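Local atomic coordinates of heroin esterase (Rhodococcus sp., PDB entry 1LZL), a protein that probably hydrolyses acetyl ester bonds, heroin being the substrate that gives it its name, as an esterase of the alpha/beta hydrolase fold. Residues 158-163 against 288-293; 254-257 against 262-265; 281-286 against 305-310. All blocks are in the same frame, centred on the assembly; numbering follows the deposited sequence.

Contact 1: residues 158-163 against 288-293; sequences GQSAGG and TFHGSA. Unlike the reference sequence in segment 158-163: Gln159 (reference Glu).
Ser160 and His290 meet side chain to side chain, and about two thirds of the buried surface belongs to that pair. Starting from Ser160, CB lies 3.7 Å from both CE1 and NE2 of His290. OG, one bond further on, comes in at the edge of the imidazole, in its plane, with Ser160 OG 3.2 Å from His290 NE2 and about as close to CE1. In this one of two modelled conformers OG is anti to the backbone N (chi1 -176°), and the serine itself sits in an unusual, strained backbone conformation with positive phi. Two glycines make the sharp bend possible: a CB on Gly158 would clash with Gly162 O, and one on Gly162 with Gln159 O. On the other side, a type II turn from Phe289 to Ser292, with Gly291 at its left-handed corner, presents the imidazole. Its far nitrogen, ND1, is hydrogen-bonded to Asp260 OD2, which fixes the ring's rotation, while Trp209 packs against it. Serine on a tight strand-to-helix turn, histidine on a late loop and an acid behind it are what a nucleophile elbow with a Ser-His-Asp triad looks like, so this is probably the active site of the esterase.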
loop_
_atom_site.group_PDB
_atom_site.type_symbol
_atom_site.label_atom_id
_atom_site.label_comp_id
_atom_site.label_asym_id
_atom_site.label_seq_id
_atom_site.Cartn_x
_atom_site.Cartn_y
_atom_site.Cartn_z
ATOM N N GLY A 158 2.982 0.735 -1.187
ATOM C CA GLY A 158 1.846 0.892 -0.293
ATOM C C GLY A 158 1.433 -0.475 0.244
ATOM O O GLY A 158 1.975 -1.492 -0.183
ATOM N N GLN A 159 0.477 -0.454 1.176
ATOM C CA GLN A 159 -0.014 -1.676 1.787
ATOM C C GLN A 159 -1.490 -1.872 1.455
ATOM O O GLN A 159 -2.248 -0.879 1.516
ATOM C CB GLN A 159 0.149 -1.586 3.334
ATOM C CG GLN A 159 -0.270 -2.831 4.093
ATOM C CD GLN A 159 0.047 -2.820 5.573
ATOM O OE1 GLN A 159 0.340 -3.841 6.194
ATOM N NE2 GLN A 159 -0.012 -1.643 6.192
ATOM N N SER A 160 -1.898 -3.122 1.181
ATOM C CA SER A 160 -3.309 -3.508 0.974
ATOM C C SER A 160 -3.931 -2.627 -0.109
ATOM O O SER A 160 -3.341 -2.595 -1.213
ATOM C CB SER A 160 -4.062 -3.397 2.300
ATOM O OG SER A 160 -5.389 -3.858 2.151
ATOM N N ALA A 161 -5.027 -1.892 0.104
ATOM C CA ALA A 161 -5.512 -0.995 -0.959
ATOM C C ALA A 161 -4.446 -0.014 -1.404
ATOM O O ALA A 161 -4.409 0.361 -2.582
ATOM C CB ALA A 161 -6.736 -0.218 -0.428
ATOM N N GLY A 162 -3.580 0.413 -0.477
ATOM C CA GLY A 162 -2.476 1.306 -0.857
ATOM C C GLY A 162 -1.489 0.635 -1.804
ATOM O O GLY A 162 -0.856 1.308 -2.621
ATOM N N GLY A 163 -1.334 -0.686 -1.678
ATOM C CA GLY A 163 -0.542 -1.429 -2.659
ATOM C C GLY A 163 -1.219 -1.500 -4.002
ATOM O O GLY A 163 -0.547 -1.488 -5.052
ATOM N N THR A 288 0.526 -16.593 8.596
ATOM C CA THR A 288 0.174 -15.187 8.762
ATOM C C THR A 288 -1.229 -14.888 8.247
ATOM O O THR A 288 -1.871 -15.750 7.638
ATOM C CB THR A 288 1.179 -14.321 7.987
ATOM O OG1 THR A 288 1.227 -14.834 6.654
ATOM C CG2 THR A 288 2.554 -14.419 8.610
ATOM N N PHE A 289 -1.689 -13.651 8.483
ATOM C CA PHE A 289 -3.015 -13.260 7.954
ATOM C C PHE A 289 -2.892 -11.814 7.452
ATOM O O PHE A 289 -1.893 -11.147 7.681
ATOM C CB PHE A 289 -4.125 -13.462 8.989
ATOM C CG PHE A 289 -3.952 -12.729 10.306
ATOM C CD1 PHE A 289 -4.324 -11.398 10.415
ATOM C CD2 PHE A 289 -3.420 -13.360 11.429
ATOM C CE1 PHE A 289 -4.165 -10.733 11.615
ATOM C CE2 PHE A 289 -3.252 -12.708 12.642
ATOM C CZ PHE A 289 -3.615 -11.380 12.722
ATOM N N HIS A 290 -4.002 -11.351 6.795
ATOM C CA HIS A 290 -3.980 -9.962 6.349
ATOM C C HIS A 290 -3.792 -8.960 7.471
ATOM O O HIS A 290 -4.693 -8.858 8.316
ATOM C CB HIS A 290 -5.289 -9.663 5.621
ATOM C CG HIS A 290 -5.245 -8.295 4.980
ATOM N ND1 HIS A 290 -4.747 -8.111 3.720
ATOM C CD2 HIS A 290 -5.678 -7.077 5.405
ATOM C CE1 HIS A 290 -4.847 -6.812 3.384
ATOM N NE2 HIS A 290 -5.417 -6.176 4.395
ATOM N N GLY A 291 -2.710 -8.188 7.529
ATOM C CA GLY A 291 -2.505 -7.265 8.649
ATOM C C GLY A 291 -1.829 -7.898 9.859
ATOM O O GLY A 291 -1.688 -7.192 10.885
ATOM N N SER A 292 -1.368 -9.152 9.793
ATOM C CA SER A 292 -0.660 -9.669 10.985
ATOM C C SER A 292 0.645 -8.955 11.276
ATOM O O SER A 292 1.230 -9.035 12.398
ATOM C CB SER A 292 -0.488 -11.194 10.876
ATOM O OG SER A 292 0.315 -11.558 9.751
ATOM N N ALA A 293 1.170 -8.195 10.289
ATOM C CA ALA A 293 2.321 -7.327 10.580
ATOM C C ALA A 293 2.017 -6.357 11.712
ATOM O O ALA A 293 2.926 -5.855 12.361
ATOM C CB ALA A 293 2.694 -6.540 9.334
#

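Contact 2: residues 254-257 against 262-265; sequences LSTM and LRDE
Arg263, whose aliphatic stem lies against the carbonyl O of Met257 and the side chain of Thr256, ends in a guanidinium that has Asp264 OD1 at its edge, in plane. The grip is side-on: NE and NH2 both reach that single oxygen, with Arg263 NH2 to Asp264 OD1 at 2.8 Å, forming a salt bridge between sequence neighbours. Seen from the carboxylate, NE comes in nearly along the C-O axis, whereas NH2 approaches on the syn side, 18° out of the carboxylate plane. The remaining nitrogen, NH1, bonds to Glu258 O, and Asp264 OD2 takes the backbone N of Ser199, so the planar groups are tied on several sides. A bend at chi3 (74°) turns the guanidinium back towards Asp264 and leaves the stem to make the contact across.

There, Arg263 CB comes within 3.3 Å of Met257 O, and CG and CD pass close to the same oxygen, so the carbonyl is met by methylene groups. Thr256 crosses the arginine chain at about a right angle. Its methyl CG2 touches Arg263 O at 3.6 Å, and OG1 lies 4.0 Å from Arg263 CG. The chi1 of 59° that leaves CG2 on the helix backbone also lets OG1 bond to Ser284 OG on the adjacent strand. The side chain of Met257 points away from the helix, packing on Ile188 and Phe285.

The closest pair of CA atoms is Thr256 and Arg263, 5.1 Å apart, which reflects how abruptly the chain turns from strand 252-257 into helix 263-275. The four residues between include Asp260, probably the triad acid. What is seen here is the first corner of a beta-alpha-beta crossover, which continues to the parallel neighbouring strand 280-285 of the alpha/beta hydrolase sheet.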
loop_
_atom_site.group_PDB
_atom_site.type_symbol
_atom_site.label_atom_id
_atom_site.label_comp_id
_atom_site.label_asym_id
_atom_site.label_seq_id
_atom_site.Cartn_x
_atom_site.Cartn_y
_atom_site.Cartn_z
ATOM N N LEU A 254 7.089 -7.797 -3.560
ATOM C CA LEU A 254 5.656 -8.052 -3.290
ATOM C C LEU A 254 5.549 -9.090 -2.195
ATOM O O LEU A 254 6.141 -10.183 -2.331
ATOM C CB LEU A 254 4.950 -8.521 -4.572
ATOM C CG LEU A 254 3.425 -8.423 -4.559
ATOM C CD1 LEU A 254 2.862 -8.307 -5.957
ATOM C CD2 LEU A 254 2.790 -9.642 -3.865
ATOM N N SER A 255 4.868 -8.801 -1.100
ATOM C CA SER A 255 4.643 -9.777 -0.042
ATOM C C SER A 255 3.164 -10.117 0.062
ATOM O O SER A 255 2.259 -9.304 -0.161
ATOM C CB SER A 255 5.169 -9.272 1.315
ATOM O OG SER A 255 4.468 -8.055 1.649
ATOM N N THR A 256 2.887 -11.374 0.424
ATOM C CA THR A 256 1.537 -11.872 0.687
ATOM C C THR A 256 1.564 -12.667 1.985
ATOM O O THR A 256 2.599 -13.084 2.535
ATOM C CB THR A 256 1.046 -12.757 -0.484
ATOM O OG1 THR A 256 1.956 -13.863 -0.649
ATOM C CG2 THR A 256 0.994 -11.979 -1.795
ATOM N N MET A 257 0.365 -12.884 2.544
ATOM C CA MET A 257 0.159 -13.600 3.792
ATOM C C MET A 257 -0.678 -14.843 3.533
ATOM O O MET A 257 -1.509 -14.856 2.645
ATOM C CB MET A 257 -0.507 -12.700 4.824
ATOM C CG MET A 257 0.235 -11.398 5.057
ATOM S SD MET A 257 1.825 -11.591 5.871
ATOM C CE MET A 257 2.885 -10.524 4.932
ATOM N N LEU A 262 -6.341 -11.836 -0.308
ATOM C CA LEU A 262 -5.555 -11.178 -1.363
ATOM C C LEU A 262 -4.336 -11.992 -1.757
ATOM O O LEU A 262 -3.603 -11.590 -2.696
ATOM C CB LEU A 262 -5.096 -9.818 -0.836
ATOM C CG LEU A 262 -6.217 -8.832 -0.450
ATOM C CD1 LEU A 262 -5.634 -7.563 0.138
ATOM C CD2 LEU A 262 -7.077 -8.537 -1.665
ATOM N N ARG A 263 -4.045 -13.090 -1.069
ATOM C CA ARG A 263 -2.771 -13.791 -1.309
ATOM C C ARG A 263 -2.584 -14.185 -2.754
ATOM O O ARG A 263 -1.535 -13.942 -3.376
ATOM C CB ARG A 263 -2.780 -15.044 -0.394
ATOM C CG ARG A 263 -1.524 -15.908 -0.531
ATOM C CD ARG A 263 -1.870 -17.290 0.096
ATOM N NE ARG A 263 -2.739 -18.035 -0.790
ATOM C CZ ARG A 263 -3.555 -19.029 -0.375
ATOM N NH1 ARG A 263 -3.606 -19.358 0.914
ATOM N NH2 ARG A 263 -4.295 -19.645 -1.290
ATOM N N ASP A 264 -3.589 -14.851 -3.349
ATOM C CA ASP A 264 -3.343 -15.407 -4.672
ATOM C C ASP A 264 -3.197 -14.287 -5.687
ATOM O O ASP A 264 -2.335 -14.447 -6.583
ATOM C CB ASP A 264 -4.491 -16.330 -5.111
ATOM C CG ASP A 264 -4.583 -17.613 -4.311
ATOM O OD1 ASP A 264 -3.743 -17.879 -3.427
ATOM O OD2 ASP A 264 -5.551 -18.361 -4.571
ATOM N N GLU A 265 -3.961 -13.187 -5.632
ATOM C CA GLU A 265 -3.796 -12.172 -6.686
ATOM C C GLU A 265 -2.429 -11.534 -6.564
ATOM O O GLU A 265 -1.843 -11.098 -7.543
ATOM C CB GLU A 265 -4.955 -11.174 -6.603
ATOM C CG GLU A 265 -4.938 -10.243 -5.406
ATOM C CD GLU A 265 -6.357 -9.730 -5.109
ATOM O OE1 GLU A 265 -7.226 -10.595 -4.885
ATOM O OE2 GLU A 265 -6.583 -8.495 -5.125
#

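Contact 3: residues 281-286 against 305-310. Unlike the reference sequence in segment 305-310: Glu307 (reference Lys), Ala308 (reference Pro), Leu309 (reference His), Thr310 (reference Cys).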
loop_
_atom_site.group_PDB
_atom_site.type_symbol
_atom_site.label_atom_id
_atom_site.label_comp_id
_atom_site.label_asym_id
_atom_site.label_seq_id
_atom_site.Cartn_x
_atom_site.Cartn_y
_atom_site.Cartn_z
ATOM N N GLU A 281 11.116 -9.627 -6.186
ATOM C CA GLU A 281 11.195 -10.436 -4.976
ATOM C C GLU A 281 9.752 -10.673 -4.544
ATOM O O GLU A 281 9.010 -9.715 -4.325
ATOM C CB GLU A 281 11.938 -9.711 -3.849
ATOM C CG GLU A 281 12.035 -10.570 -2.596
ATOM C CD GLU A 281 13.076 -10.123 -1.602
ATOM O OE1 GLU A 281 13.693 -9.024 -1.773
ATOM O OE2 GLU A 281 13.292 -10.843 -0.639
ATOM N N LEU A 282 9.394 -11.944 -4.468
ATOM C CA LEU A 282 8.061 -12.360 -4.038
ATOM C C LEU A 282 8.198 -13.140 -2.730
ATOM O O LEU A 282 9.036 -14.048 -2.667
ATOM C CB LEU A 282 7.374 -13.252 -5.093
ATOM C CG LEU A 282 6.103 -13.984 -4.603
ATOM C CD1 LEU A 282 4.995 -13.006 -4.203
ATOM C CD2 LEU A 282 5.648 -14.916 -5.723
ATOM N N HIS A 283 7.473 -12.789 -1.682
ATOM C CA HIS A 283 7.542 -13.551 -0.444
ATOM C C HIS A 283 6.150 -13.729 0.135
ATOM O O HIS A 283 5.525 -12.730 0.534
ATOM C CB HIS A 283 8.461 -12.809 0.521
ATOM C CG HIS A 283 8.988 -13.703 1.606
ATOM N ND1 HIS A 283 10.026 -13.289 2.420
ATOM C CD2 HIS A 283 8.650 -14.940 1.999
ATOM C CE1 HIS A 283 10.287 -14.261 3.279
ATOM N NE2 HIS A 283 9.476 -15.296 3.057
ATOM N N SER A 284 5.679 -14.984 0.130
ATOM C CA SER A 284 4.436 -15.326 0.854
ATOM C C SER A 284 4.854 -15.910 2.183
ATOM O O SER A 284 5.564 -16.933 2.266
ATOM C CB SER A 284 3.617 -16.298 0.040
ATOM O OG SER A 284 2.231 -16.363 0.432
ATOM N N PHE A 285 4.431 -15.265 3.273
ATOM C CA PHE A 285 4.916 -15.618 4.608
ATOM C C PHE A 285 3.997 -16.680 5.200
ATOM O O PHE A 285 2.758 -16.631 4.959
ATOM C CB PHE A 285 4.905 -14.362 5.504
ATOM C CG PHE A 285 6.069 -13.427 5.240
ATOM C CD1 PHE A 285 5.954 -12.470 4.234
ATOM C CD2 PHE A 285 7.267 -13.525 5.951
ATOM C CE1 PHE A 285 7.003 -11.617 3.914
ATOM C CE2 PHE A 285 8.338 -12.673 5.647
ATOM C CZ PHE A 285 8.189 -11.741 4.636
ATOM N N PRO A 286 4.534 -17.667 5.907
ATOM C CA PRO A 286 3.715 -18.764 6.428
ATOM C C PRO A 286 3.012 -18.387 7.732
ATOM O O PRO A 286 3.566 -17.654 8.563
ATOM C CB PRO A 286 4.801 -19.831 6.677
ATOM C CG PRO A 286 5.984 -19.043 7.144
ATOM C CD PRO A 286 5.972 -17.796 6.256
ATOM N N ALA A 305 9.349 -7.257 8.512
ATOM C CA ALA A 305 9.764 -5.844 8.623
ATOM C C ALA A 305 11.208 -5.592 8.267
ATOM O O ALA A 305 11.573 -4.621 7.594
ATOM C CB ALA A 305 9.459 -5.342 10.052
ATOM N N ALA A 306 12.074 -6.493 8.745
ATOM C CA ALA A 306 13.505 -6.358 8.398
ATOM C C ALA A 306 13.714 -6.494 6.909
ATOM O O ALA A 306 14.496 -5.773 6.278
ATOM C CB ALA A 306 14.312 -7.384 9.176
ATOM N N GLU A 307 12.991 -7.465 6.319
ATOM C CA GLU A 307 13.168 -7.667 4.875
ATOM C C GLU A 307 12.618 -6.507 4.084
ATOM O O GLU A 307 13.159 -6.145 3.043
ATOM C CB GLU A 307 12.426 -8.938 4.478
ATOM C CG GLU A 307 12.495 -9.289 2.988
ATOM C CD GLU A 307 11.939 -10.692 2.789
ATOM O OE1 GLU A 307 12.598 -11.696 3.179
ATOM O OE2 GLU A 307 10.823 -10.816 2.252
ATOM N N ALA A 308 11.558 -5.870 4.554
ATOM C CA ALA A 308 11.001 -4.704 3.853
ATOM C C ALA A 308 12.066 -3.611 3.776
ATOM O O ALA A 308 12.280 -3.006 2.741
ATOM C CB ALA A 308 9.744 -4.197 4.520
ATOM N N LEU A 309 12.769 -3.367 4.889
ATOM C CA LEU A 309 13.821 -2.333 4.860
ATOM C C LEU A 309 14.991 -2.728 3.953
ATOM O O LEU A 309 15.485 -1.889 3.203
ATOM C CB LEU A 309 14.315 -2.103 6.287
ATOM C CG LEU A 309 13.367 -1.390 7.248
ATOM C CD1 LEU A 309 14.091 -1.228 8.591
ATOM C CD2 LEU A 309 12.896 -0.032 6.749
ATOM N N THR A 310 15.389 -4.003 4.038
ATOM C CA THR A 310 16.435 -4.505 3.148
ATOM C C THR A 310 16.039 -4.306 1.682
ATOM O O THR A 310 16.803 -3.843 0.824
ATOM C CB THR A 310 16.747 -5.976 3.429
ATOM O OG1 THR A 310 17.398 -6.029 4.720
ATOM C CG2 THR A 310 17.756 -6.523 2.449
#
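His283 and Glu307 form the tight centre of this contact. His283 ND1 donates to Glu307 OE2 at 2.6 Å, the N-H...O angle being 163°, and it meets the syn lone pair with the oxygen close to the ring plane. Ring and carboxylate are nearly coplanar. Tyr253 OH bonds to the same OE2, so this oxygen is gripped twice, and Phe285 CZ comes within 3.7 Å of it. Phe285 CZ also lies over one face of the imidazole, offset toward the rim, 3.2 Å above its plane. With CG anti to the backbone N (chi1 179°) and an extended chain beyond it, Glu307 spans the gap between strand 280-285, the outermost of the sheet, and helix 299-315, the last helix of this alpha/beta hydrolase; their segments run antiparallel, with axes 11.7 Å apart. With an alanine here instead of His283, Glu307 would probably lose its ND1-H partner and face Glu281 with less to offset their charge. Towards the partly exposed rim the packing is looser: Glu281 and Glu307 approach from opposite directions, like charges with Glu281 OE2 3.8 Å from Glu307 OE2, and the imidazole would probably ease that if protonated.

How the contacts relate
Contact 2 packs against contact 1; their centres are 9 Å apart. His290 CE1 packs on Leu262 CD1 at 3.4 Å, Phe289 O lies 3.4 Å from Met257 CG, and the short loop closed by contact 2 carries Asp260, which holds the histidine of the probable triad. Contact 3 is joined to contact 2 through neighbouring parallel strands, where Leu254 N and Glu281 O, 2.8 Å apart, probably hydrogen-bond. It adjoins contact 1 along the chain, 281-286 leading, one residue on, into 288-293, where Thr288 OG1 bonds Phe285 O. It sits about 12 Å from contact 1 between centres, at the edge of the sheet away from the active site.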